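Local coordinates for protein aspartate aminotransferase, mitochondrial (Trypanosoma brucei brucei, PDB 4W5K) that probably transfers the amino group of aspartate to 2-oxoglutarate, using pyridoxal 5'-phosphate as cofactor in a homodimer, at residues 36-41 with 315-320; 218-223 with 308-313; 344-349 with 375-380. The protein carries 1 engineered substitution. All blocks are in the same frame, centred on the assembly; numbering follows the deposited sequence.

Contact 1 (36-41 with 315-320); sequences GVYRDD and SRIAEV
Arg39 O is gripped twice by the guanidinium of Arg316, firmly by NH1 at 2.8 Å and only weakly by NE. In this pyridoxal-phosphate-dependent aminotransferase the bonds join the loop after strand 31-32 to the long helix 300-331. NH1 approaches from above the carbonyl plane. Longer but straighter is the bond from Arg316 NE to Tyr38 OH, 3.1 Å with an N-H...O angle of 137°, and here the hydroxyl oxygen lies in the guanidinium plane. Outside the two segments, Leu379 O takes a hydrogen bond from NH2, and Ser377 O a weak one from NH1.

Extended through its first two torsions and bent at chi3 (82°), the arginine swings its flat end alongside the loop, where Asp40 O sits over one face at the group's centre. The phenol crosses the guanidinium obliquely, the two planes 55° apart. CG of Tyr38 is anti to the backbone N, which carries the ring to the helix, and Ile317 CD1 touches the edge of the Tyr38 ring at CE1, 3.9 Å away.

Arg39 turns its side chain the other way, to a salt bridge with Asp61 of the second subunit, so the loop lies between helix and dimer partner. Asp41, whose OD2 is hydrogen-bonded to Ser381 OG, is too distant for a salt bridge with Arg316; a single water spans the gap, donating to Asp41 OD1 at 2.7 Å and accepting from Arg316 NH2 at 2.8 Å.

Contact 2 (218-223 with 308-313); sequences GQLDYD and KELKQM
The turn leading into the short, weakly bonded helix 220-223 rests here on the long helix 300-331, with the side chain of Leu310 about 8 Å from that of Tyr212, which binds pyridoxal 5'-phosphate. The backbones come nearest at the glycine, where Gly218 CA lies 4.3 Å from Lys311 CA. Its positive phi (87°) suits a residue without a side chain, and a CB there would also press on Lys311 CG, so the lack of one lets the backbone come in close.

Lys311 leaves the helix with CG anti to its carbonyl carbon, runs extended over the glycine and bends only at chi4 (-60°). That final turn brings Lys311 NZ to Gly218 O at 2.8 Å, from well above the carbonyl plane, while Lys311 CG passes 3.4 Å from Gly218 O. The lysine therefore wraps the carbonyl with both its methylene chain and its ammonium.

Elsewhere in the contact two leucines cross at about a right angle: CD1 of Leu310 lies against the fork of Leu220, 3.7 Å from its CD2. Trp306 and Lys307 also touch Leu220. The contact thus pairs a bond from an exposed lysine to a buried glycine carbonyl with an apolar crossing, and the ammonium probably adds to the polarisation of that carbonyl.

Contact 3 (344-349 with 375-380); sequences VGMMAY and AVSGLN
Val376 N donates to Met346 O over 2.7 Å, with an N-H...O angle of 154° and the donor nearly along the C=O axis. The same Met346 O receives a CA-H...O contact from Ala375 CA at 3.3 Å, so one carbonyl faces two consecutive residues. Ala375 ends strand 373-375, which pairs antiparallel with 347-349 in a small two-stranded sheet of the aminotransferase fold; Val376 begins the 3-10 segment 376-378. Met347 and Ala375 form a non-hydrogen-bonded pair, their side chains on one face.

On that face Met347, bent at chi2 (-65°), folds its thioether back across the neighbouring strand, and Met347 SD lies 4.0 Å from Ala375 CB. Ala348 CB instead meets Val376 CG1 at 4.0 Å. CG2 of the valine, in the crowded position between backbone N and carbonyl carbon, tucks against the oxygens of Met346 and Gly345. Met346 passes beside the 3-10 segment, its SD 3.9 Å from Ser377 CB.

Further out, the side chain of Met347 is about 4 Å from that of Asn181, a residue that binds pyridoxal 5'-phosphate. A backbone hydrogen bond between Ala348 and Ala374 continues the ladder, Arg321 of helix 300-331 binds Gly345 O, and Ile317 packs on Val376. Ser377 takes the crowded rotamer (chi1 51°), in which its OG hydrogen-bonds to Val37 O.

How the contacts relate
Helix 300-331 ties the three sites together: contacts 1 and 2 use neighbouring turns of it, their centres 13 Å apart, and contact 3 packs on it through Ile317 and Arg321. Along the chain contact 2 is nested inside the loop closed by contact 1, and contact 3 opens afterwards. Contacts 1 and 3 are the nearest pair, 7 Å between centres, with Ile317 CG2 against Gly345 O at 3.3 Å. Contacts 2 and 3 do not touch, but Met313 packs on Tyr38 to connect contact 2 with contact 1. The group lies near the cofactor: the side chain of Met347 is about 7 Å from a bound pyridoxal 5'-phosphate, that of Tyr38 about 11 Å.

Contact 1 (36-41 with 315-320)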
loop_
_atom_site.group_PDB
_atom_site.type_symbol
_atom_site.label_atom_id
_atom_site.label_comp_id
_atom_site.label_asym_id
_atom_site.label_seq_id
_atom_site.Cartn_x
_atom_site.Cartn_y
_atom_site.Cartn_z
ATOM N N GLY A 36 1.263 -20.179 -0.850
ATOM C CA GLY A 36 1.761 -19.315 0.200
ATOM C C GLY A 36 0.714 -18.943 1.230
ATOM O O GLY A 36 0.996 -18.163 2.135
ATOM N N VAL A 37 -0.490 -19.509 1.107
ATOM C CA VAL A 37 -1.611 -19.110 1.957
ATOM C C VAL A 37 -2.307 -20.322 2.599
ATOM O O VAL A 37 -2.164 -21.461 2.137
ATOM C CB VAL A 37 -2.671 -18.289 1.160
ATOM C CG1 VAL A 37 -2.128 -16.904 0.813
ATOM C CG2 VAL A 37 -3.080 -19.007 -0.106
ATOM N N TYR A 38 -3.054 -20.077 3.672
ATOM C CA TYR A 38 -3.780 -21.167 4.324
ATOM C C TYR A 38 -4.909 -21.705 3.438
ATOM O O TYR A 38 -5.528 -20.966 2.649
ATOM C CB TYR A 38 -4.360 -20.708 5.682
ATOM C CG TYR A 38 -5.046 -21.838 6.446
ATOM C CD1 TYR A 38 -4.289 -22.827 7.089
ATOM C CD2 TYR A 38 -6.430 -21.917 6.521
ATOM C CE1 TYR A 38 -4.913 -23.878 7.768
ATOM C CE2 TYR A 38 -7.064 -22.964 7.212
ATOM C CZ TYR A 38 -6.292 -23.933 7.832
ATOM O OH TYR A 38 -6.923 -24.974 8.498
ATOM N N ARG A 39 -5.181 -22.997 3.598
ATOM C CA ARG A 39 -6.334 -23.675 2.999
ATOM C C ARG A 39 -6.964 -24.581 4.064
ATOM O O ARG A 39 -6.250 -25.073 4.932
ATOM C CB ARG A 39 -5.911 -24.532 1.797
ATOM C CG ARG A 39 -5.402 -23.739 0.620
ATOM C CD ARG A 39 -6.575 -23.079 -0.043
ATOM N NE ARG A 39 -6.257 -22.362 -1.271
ATOM C CZ ARG A 39 -6.090 -21.040 -1.352
ATOM N NH1 ARG A 39 -6.179 -20.278 -0.271
ATOM N NH2 ARG A 39 -5.853 -20.486 -2.529
ATOM N N ASP A 40 -8.279 -24.777 4.010
ATOM C CA ASP A 40 -8.942 -25.715 4.930
ATOM C C ASP A 40 -8.752 -27.134 4.419
ATOM O O ASP A 40 -8.065 -27.343 3.420
ATOM C CB ASP A 40 -10.434 -25.353 5.117
ATOM C CG ASP A 40 -11.265 -25.487 3.850
ATOM O OD1 ASP A 40 -10.833 -26.116 2.862
ATOM O OD2 ASP A 40 -12.389 -24.934 3.842
ATOM N N ASP A 41 -9.356 -28.110 5.101
ATOM C CA ASP A 41 -9.233 -29.516 4.711
ATOM C C ASP A 41 -9.840 -29.871 3.352
ATOM O O ASP A 41 -9.553 -30.939 2.810
ATOM C CB ASP A 41 -9.873 -30.404 5.777
ATOM C CG ASP A 41 -9.482 -31.862 5.628
ATOM O OD1 ASP A 41 -8.270 -32.160 5.689
ATOM O OD2 ASP A 41 -10.396 -32.698 5.417
ATOM N N SER A 315 -3.984 -26.210 14.602
ATOM C CA SER A 315 -4.152 -27.638 14.857
ATOM C C SER A 315 -4.201 -28.441 13.565
ATOM O O SER A 315 -3.690 -29.575 13.495
ATOM C CB SER A 315 -5.422 -27.902 15.672
ATOM O OG SER A 315 -5.264 -27.488 17.015
ATOM N N ARG A 316 -4.831 -27.880 12.530
ATOM C CA ARG A 316 -4.924 -28.634 11.271
ATOM C C ARG A 316 -3.549 -28.791 10.642
ATOM O O ARG A 316 -3.207 -29.862 10.148
ATOM C CB ARG A 316 -5.868 -27.981 10.242
ATOM C CG ARG A 316 -6.175 -28.942 9.082
ATOM C CD ARG A 316 -6.973 -28.299 7.938
ATOM N NE ARG A 316 -6.125 -27.544 7.013
ATOM C CZ ARG A 316 -5.313 -28.092 6.111
ATOM N NH1 ARG A 316 -4.604 -27.319 5.302
ATOM N NH2 ARG A 316 -5.200 -29.427 6.013
ATOM N N ILE A 317 -2.763 -27.724 10.673
ATOM C CA ILE A 317 -1.409 -27.752 10.144
ATOM C C ILE A 317 -0.534 -28.726 10.937
ATOM O O ILE A 317 0.201 -29.529 10.360
ATOM C CB ILE A 317 -0.761 -26.350 10.170
ATOM C CG1 ILE A 317 -1.512 -25.390 9.245
ATOM C CG2 ILE A 317 0.711 -26.409 9.769
ATOM C CD1 ILE A 317 -1.578 -25.852 7.792
ATOM N N ALA A 318 -0.598 -28.640 12.261
ATOM C CA ALA A 318 0.153 -29.576 13.100
ATOM C C ALA A 318 -0.262 -31.031 12.858
ATOM O O ALA A 318 0.579 -31.918 12.811
ATOM C CB ALA A 318 -0.022 -29.223 14.578
ATOM N N GLU A 319 -1.562 -31.272 12.716
ATOM C CA GLU A 319 -2.060 -32.634 12.586
ATOM C C GLU A 319 -1.702 -33.212 11.218
ATOM O O GLU A 319 -1.419 -34.398 11.110
ATOM C CB GLU A 319 -3.576 -32.691 12.817
ATOM C CG GLU A 319 -4.142 -34.103 13.037
ATOM C CD GLU A 319 -4.352 -34.887 11.745
ATOM O OE1 GLU A 319 -4.202 -36.135 11.765
ATOM O OE2 GLU A 319 -4.679 -34.262 10.714
ATOM N N VAL A 320 -1.697 -32.391 10.173
ATOM C CA VAL A 320 -1.374 -32.944 8.865
ATOM C C VAL A 320 0.137 -33.239 8.746
ATOM O O VAL A 320 0.525 -34.192 8.061
ATOM C CB VAL A 320 -1.858 -32.034 7.706
ATOM C CG1 VAL A 320 -0.893 -30.892 7.429
ATOM C CG2 VAL A 320 -2.077 -32.874 6.457
HETATM O O HOH W 1 -6.060 -31.770 7.271
#

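Contact 2 (218-223 with 308-313)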
loop_
_atom_site.group_PDB
_atom_site.type_symbol
_atom_site.label_atom_id
_atom_site.label_comp_id
_atom_site.label_asym_id
_atom_site.label_seq_id
_atom_site.Cartn_x
_atom_site.Cartn_y
_atom_site.Cartn_z
ATOM N N GLY A 218 -1.304 -21.555 17.753
ATOM C CA GLY A 218 -2.644 -21.388 18.298
ATOM C C GLY A 218 -2.633 -20.639 19.616
ATOM O O GLY A 218 -3.671 -20.448 20.231
ATOM N N GLN A 219 -1.446 -20.226 20.053
ATOM C CA GLN A 219 -1.281 -19.589 21.360
ATOM C C GLN A 219 -0.678 -18.204 21.154
ATOM O O GLN A 219 0.513 -18.098 20.878
ATOM C CB GLN A 219 -0.358 -20.430 22.270
ATOM C CG GLN A 219 -0.618 -21.959 22.229
ATOM C CD GLN A 219 0.560 -22.805 22.786
ATOM O OE1 GLN A 219 0.431 -23.433 23.842
ATOM N NE2 GLN A 219 1.693 -22.839 22.062
ATOM N N LEU A 220 -1.498 -17.155 21.269
ATOM C CA LEU A 220 -1.029 -15.797 20.975
ATOM C C LEU A 220 0.118 -15.309 21.861
ATOM O O LEU A 220 1.029 -14.662 21.357
ATOM C CB LEU A 220 -2.188 -14.800 21.098
ATOM C CG LEU A 220 -3.244 -14.926 20.006
ATOM C CD1 LEU A 220 -4.541 -14.251 20.476
ATOM C CD2 LEU A 220 -2.725 -14.309 18.699
ATOM N N ASP A 221 0.061 -15.598 23.168
ATOM C CA ASP A 221 1.109 -15.118 24.082
ATOM C C ASP A 221 2.421 -15.848 23.809
ATOM O O ASP A 221 3.475 -15.221 23.677
ATOM C CB ASP A 221 0.720 -15.297 25.551
ATOM C CG ASP A 221 -0.539 -14.543 25.926
ATOM O OD1 ASP A 221 -0.709 -13.391 25.476
ATOM O OD2 ASP A 221 -1.362 -15.104 26.681
ATOM N N TYR A 222 2.341 -17.173 23.725
ATOM C CA TYR A 222 3.516 -17.991 23.451
ATOM C C TYR A 222 4.187 -17.531 22.148
ATOM O O TYR A 222 5.410 -17.394 22.079
ATOM C CB TYR A 222 3.122 -19.472 23.385
ATOM C CG TYR A 222 4.266 -20.427 23.085
ATOM C CD1 TYR A 222 4.672 -20.666 21.772
ATOM C CD2 TYR A 222 4.906 -21.121 24.114
ATOM C CE1 TYR A 222 5.718 -21.551 21.491
ATOM C CE2 TYR A 222 5.942 -22.011 23.841
ATOM C CZ TYR A 222 6.337 -22.224 22.533
ATOM O OH TYR A 222 7.363 -23.115 22.269
ATOM N N ASP A 223 3.391 -17.280 21.110
ATOM C CA ASP A 223 3.972 -16.960 19.819
ATOM C C ASP A 223 4.596 -15.568 19.805
ATOM O O ASP A 223 5.396 -15.273 18.926
ATOM C CB ASP A 223 2.923 -17.034 18.704
ATOM C CG ASP A 223 2.520 -18.457 18.371
ATOM O OD1 ASP A 223 3.188 -19.422 18.856
ATOM O OD2 ASP A 223 1.534 -18.615 17.618
ATOM N N LYS A 308 -10.549 -19.204 18.938
ATOM C CA LYS A 308 -10.967 -20.564 18.601
ATOM C C LYS A 308 -10.547 -20.914 17.169
ATOM O O LYS A 308 -10.046 -22.022 16.911
ATOM C CB LYS A 308 -12.486 -20.726 18.782
ATOM C CG LYS A 308 -13.002 -22.096 18.429
ATOM C CD LYS A 308 -14.534 -22.154 18.493
ATOM C CE LYS A 308 -15.135 -21.848 17.132
ATOM N NZ LYS A 308 -16.630 -21.835 17.155
ATOM N N GLU A 309 -10.724 -19.965 16.249
ATOM C CA GLU A 309 -10.382 -20.207 14.858
ATOM C C GLU A 309 -8.873 -20.297 14.651
ATOM O O GLU A 309 -8.407 -21.085 13.820
ATOM C CB GLU A 309 -11.001 -19.115 13.968
ATOM C CG GLU A 309 -12.534 -19.146 14.044
ATOM C CD GLU A 309 -13.226 -18.300 12.973
ATOM O OE1 GLU A 309 -13.327 -17.066 13.160
ATOM O OE2 GLU A 309 -13.700 -18.886 11.967
ATOM N N LEU A 310 -8.102 -19.506 15.401
ATOM C CA LEU A 310 -6.638 -19.624 15.362
ATOM C C LEU A 310 -6.199 -21.048 15.660
ATOM O O LEU A 310 -5.332 -21.635 14.979
ATOM C CB LEU A 310 -5.983 -18.678 16.373
ATOM C CG LEU A 310 -5.880 -17.201 15.999
ATOM C CD1 LEU A 310 -5.382 -16.407 17.195
ATOM C CD2 LEU A 310 -4.957 -17.005 14.813
ATOM N N LYS A 311 -6.789 -21.599 16.707
ATOM C CA LYS A 311 -6.455 -22.945 17.125
ATOM C C LYS A 311 -6.898 -23.971 16.081
ATOM O O LYS A 311 -6.211 -24.968 15.871
ATOM C CB LYS A 311 -7.063 -23.252 18.497
ATOM C CG LYS A 311 -6.302 -22.580 19.638
ATOM C CD LYS A 311 -6.851 -22.954 21.006
ATOM C CE LYS A 311 -6.331 -22.019 22.094
ATOM N NZ LYS A 311 -4.843 -22.032 22.222
ATOM N N GLN A 312 -8.035 -23.739 15.422
ATOM C CA GLN A 312 -8.452 -24.644 14.354
ATOM C C GLN A 312 -7.416 -24.681 13.228
ATOM O O GLN A 312 -7.070 -25.766 12.764
ATOM C CB GLN A 312 -9.822 -24.247 13.776
ATOM C CG GLN A 312 -10.979 -24.442 14.720
ATOM C CD GLN A 312 -12.297 -23.853 14.206
ATOM O OE1 GLN A 312 -12.325 -22.973 13.336
ATOM N NE2 GLN A 312 -13.392 -24.329 14.762
ATOM N N MET A 313 -6.937 -23.511 12.789
ATOM C CA MET A 313 -5.932 -23.449 11.726
ATOM C C MET A 313 -4.608 -24.110 12.156
ATOM O O MET A 313 -4.059 -24.964 11.441
ATOM C CB MET A 313 -5.688 -21.990 11.296
ATOM C CG MET A 313 -6.867 -21.412 10.543
ATOM S SD MET A 313 -6.496 -19.716 9.964
ATOM C CE MET A 313 -6.448 -18.850 11.530
#

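Contact 3 (344-349 with 375-380)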
loop_
_atom_site.group_PDB
_atom_site.type_symbol
_atom_site.label_atom_id
_atom_site.label_comp_id
_atom_site.label_asym_id
_atom_site.label_seq_id
_atom_site.Cartn_x
_atom_site.Cartn_y
_atom_site.Cartn_z
ATOM N N VAL A 344 7.316 -25.982 12.690
ATOM C CA VAL A 344 6.082 -25.277 13.032
ATOM C C VAL A 344 5.603 -24.400 11.869
ATOM O O VAL A 344 6.378 -23.647 11.294
ATOM C CB VAL A 344 6.300 -24.391 14.294
ATOM C CG1 VAL A 344 5.076 -23.524 14.611
ATOM C CG2 VAL A 344 6.696 -25.257 15.491
ATOM N N GLY A 345 4.317 -24.518 11.534
ATOM C CA GLY A 345 3.709 -23.608 10.575
ATOM C C GLY A 345 3.508 -24.204 9.193
ATOM O O GLY A 345 3.722 -25.417 8.972
ATOM N N MET A 346 3.122 -23.337 8.253
ATOM C CA MET A 346 2.703 -23.776 6.923
ATOM C C MET A 346 3.821 -24.262 6.025
ATOM O O MET A 346 3.561 -24.977 5.070
ATOM C CB MET A 346 1.992 -22.631 6.187
ATOM C CG MET A 346 0.580 -22.447 6.581
ATOM S SD MET A 346 -0.165 -21.300 5.405
ATOM C CE MET A 346 0.428 -19.697 5.983
ATOM N N MET A 347 5.057 -23.854 6.309
ATOM C CA MET A 347 6.182 -24.200 5.440
ATOM C C MET A 347 7.109 -25.197 6.076
ATOM O O MET A 347 7.516 -25.022 7.230
ATOM C CB MET A 347 7.000 -22.959 5.081
ATOM C CG MET A 347 6.210 -21.876 4.448
ATOM S SD MET A 347 5.625 -22.463 2.858
ATOM C CE MET A 347 4.593 -21.082 2.390
ATOM N N ALA A 348 7.448 -26.247 5.328
ATOM C CA ALA A 348 8.326 -27.285 5.861
ATOM C C ALA A 348 9.524 -27.505 4.952
ATOM O O ALA A 348 9.354 -27.712 3.756
ATOM C CB ALA A 348 7.545 -28.604 6.038
ATOM N N TYR A 349 10.737 -27.476 5.504
ATOM C CA TYR A 349 11.867 -27.950 4.714
ATOM C C TYR A 349 11.880 -29.476 4.877
ATOM O O TYR A 349 12.191 -29.990 5.944
ATOM C CB TYR A 349 13.194 -27.305 5.148
ATOM C CG TYR A 349 13.731 -26.268 4.148
ATOM C CD1 TYR A 349 15.095 -26.176 3.874
ATOM C CD2 TYR A 349 12.871 -25.390 3.487
ATOM C CE1 TYR A 349 15.601 -25.226 2.969
ATOM C CE2 TYR A 349 13.360 -24.455 2.574
ATOM C CZ TYR A 349 14.724 -24.384 2.318
ATOM O OH TYR A 349 15.201 -23.439 1.417
ATOM N N ALA A 375 4.661 -26.497 1.154
ATOM C CA ALA A 375 3.617 -25.754 1.834
ATOM C C ALA A 375 2.595 -26.766 2.310
ATOM O O ALA A 375 1.847 -27.313 1.500
ATOM C CB ALA A 375 2.987 -24.734 0.901
ATOM N N VAL A 376 2.562 -27.032 3.610
ATOM C CA VAL A 376 1.732 -28.124 4.104
ATOM C C VAL A 376 0.246 -27.757 4.160
ATOM O O VAL A 376 -0.611 -28.632 4.291
ATOM C CB VAL A 376 2.199 -28.620 5.498
ATOM C CG1 VAL A 376 3.621 -29.193 5.416
ATOM C CG2 VAL A 376 2.150 -27.514 6.523
ATOM N N SER A 377 -0.070 -26.472 4.053
ATOM C CA SER A 377 -1.471 -26.067 3.915
ATOM C C SER A 377 -2.134 -26.715 2.690
ATOM O O SER A 377 -3.360 -26.846 2.622
ATOM C CB SER A 377 -1.572 -24.542 3.834
ATOM O OG SER A 377 -0.685 -24.036 2.857
ATOM N N GLY A 378 -1.327 -27.140 1.722
ATOM C CA GLY A 378 -1.863 -27.798 0.539
ATOM C C GLY A 378 -2.134 -29.284 0.782
ATOM O O GLY A 378 -2.769 -29.957 -0.044
ATOM N N LEU A 379 -1.655 -29.787 1.918
ATOM C CA LEU A 379 -1.919 -31.162 2.354
ATOM C C LEU A 379 -3.240 -31.234 3.111
ATOM O O LEU A 379 -3.555 -30.341 3.901
ATOM C CB LEU A 379 -0.791 -31.687 3.257
ATOM C CG LEU A 379 0.531 -32.163 2.662
ATOM C CD1 LEU A 379 1.479 -32.639 3.762
ATOM C CD2 LEU A 379 0.323 -33.257 1.634
ATOM N N ASN A 380 -3.999 -32.308 2.897
ATOM C CA ASN A 380 -5.239 -32.491 3.629
ATOM C C ASN A 380 -5.643 -33.960 3.696
ATOM O O ASN A 380 -4.906 -34.842 3.253
ATOM C CB ASN A 380 -6.363 -31.670 3.000
ATOM C CG ASN A 380 -6.489 -31.918 1.521
ATOM O OD1 ASN A 380 -6.758 -33.048 1.086
ATOM N ND2 ASN A 380 -6.288 -30.867 0.728
#